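Side-chain contact in uncharacterized GST-like proteinprotein (PDB 3IC8), which is of unknown function but contains both glutathione S-transferase domains and may act on glutathione: residues 41-44 with 50-53. Residues are numbered along the deposited sequence; the frame is centred on the assembly and turned at random.
Sequences PDLT and YRKT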
# COMPACT_ATOMS: atom_id res chain seq x y z
N PRO A 41 16.33 36.19 -12.81
CA PRO A 41 15.88 37.10 -13.85
C PRO A 41 14.71 36.63 -14.69
O PRO A 41 13.83 37.39 -14.95
CB PRO A 41 17.12 37.27 -14.71
CG PRO A 41 17.99 36.15 -14.33
CD PRO A 41 17.75 35.89 -12.93
N ASP A 42 14.71 35.38 -15.11
CA ASP A 42 13.56 34.85 -15.79
C ASP A 42 12.33 34.84 -14.90
O ASP A 42 11.24 35.04 -15.37
CB ASP A 42 13.84 33.49 -16.40
CG ASP A 42 14.92 33.54 -17.44
OD1 ASP A 42 15.59 34.57 -17.51
OD2 ASP A 42 15.12 32.57 -18.18
N LEU A 43 12.50 34.59 -13.62
CA LEU A 43 11.39 34.68 -12.72
C LEU A 43 10.85 36.08 -12.51
O LEU A 43 9.68 36.30 -12.65
CB LEU A 43 11.81 34.11 -11.39
CG LEU A 43 10.80 33.55 -10.41
CD1 LEU A 43 10.71 34.44 -9.26
CD2 LEU A 43 9.48 33.31 -11.01
N THR A 44 11.72 37.03 -12.22
CA THR A 44 11.30 38.42 -12.03
C THR A 44 10.84 39.09 -13.30
O THR A 44 10.20 40.09 -13.27
CB THR A 44 12.37 39.25 -11.41
OG1 THR A 44 13.56 39.09 -12.15
CG2 THR A 44 12.61 38.80 -10.02
N TYR A 50 8.93 39.78 -7.18
CA TYR A 50 8.56 38.91 -6.10
C TYR A 50 9.28 37.62 -6.37
O TYR A 50 9.25 37.11 -7.45
CB TYR A 50 7.06 38.68 -6.13
CG TYR A 50 6.55 37.78 -5.05
CD1 TYR A 50 6.33 38.26 -3.79
CD2 TYR A 50 6.26 36.46 -5.30
CE1 TYR A 50 5.87 37.47 -2.82
CE2 TYR A 50 5.79 35.67 -4.33
CZ TYR A 50 5.59 36.17 -3.08
OH TYR A 50 5.12 35.36 -2.09
N ARG A 51 9.97 37.11 -5.37
CA ARG A 51 10.72 35.90 -5.59
C ARG A 51 10.43 34.74 -4.70
O ARG A 51 11.21 33.84 -4.62
CB ARG A 51 12.20 36.19 -5.60
CG ARG A 51 12.61 37.03 -6.75
CD ARG A 51 14.06 37.03 -6.92
NE ARG A 51 14.71 37.78 -5.87
CZ ARG A 51 14.99 39.06 -5.95
NH1 ARG A 51 14.68 39.75 -7.02
NH2 ARG A 51 15.59 39.64 -4.95
N LYS A 52 9.31 34.74 -4.02
CA LYS A 52 8.99 33.59 -3.22
C LYS A 52 8.17 32.63 -4.05
O LYS A 52 7.18 33.00 -4.62
CB LYS A 52 8.25 34.00 -1.97
CG LYS A 52 8.42 33.04 -0.86
CD LYS A 52 7.13 32.33 -0.54
CE LYS A 52 6.59 32.77 0.78
NZ LYS A 52 6.76 31.74 1.82
N THR A 53 8.59 31.40 -4.11
CA THR A 53 8.01 30.44 -4.98
C THR A 53 7.63 29.33 -4.07
O THR A 53 8.06 29.31 -2.97
CB THR A 53 9.02 29.96 -5.98
OG1 THR A 53 10.19 29.55 -5.31
CG2 THR A 53 9.38 31.07 -6.88
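Thr44 and Arg51 meet through carbon, methyl against aliphatic chain, and show how residues 41-44 and 50-53 can pack without polar bonds between them, the polar ties lying with neighbouring residues. CG2 of Thr44 sits 3.7 Å from CG of Arg51 and 3.9 Å from its CD. The bend of the arginine chain at chi3 (-71°) helps turn NH1 toward the same methyl, which lies in the guanidinium plane at its edge, 3.8 Å from that nitrogen. The threonine hydroxyl takes another course: with OG1 between the backbone N and the carbonyl carbon (chi1 52°), it bonds back to Lys40 O, one turn earlier, leaving CG2 for the arginine. In the thioredoxin-like N-terminal domain of this GST-like chain, helix 41-47 and residues 50-53 both lie on the connection between strand 28-33 and strand 55-58. Deeper in, buried Leu43, its CG anti to the backbone N (chi1 -155°), reaches the loop with a single branch: CD1 rests 3.5 Å from Tyr50 O. The same methyl also touches Arg51 CA and, more loosely, Thr53 CG2. Tyr50 O also accepts a hydrogen bond from Thr47 OG1, while Glu270 OE1 receives the backbone N-H of Arg51.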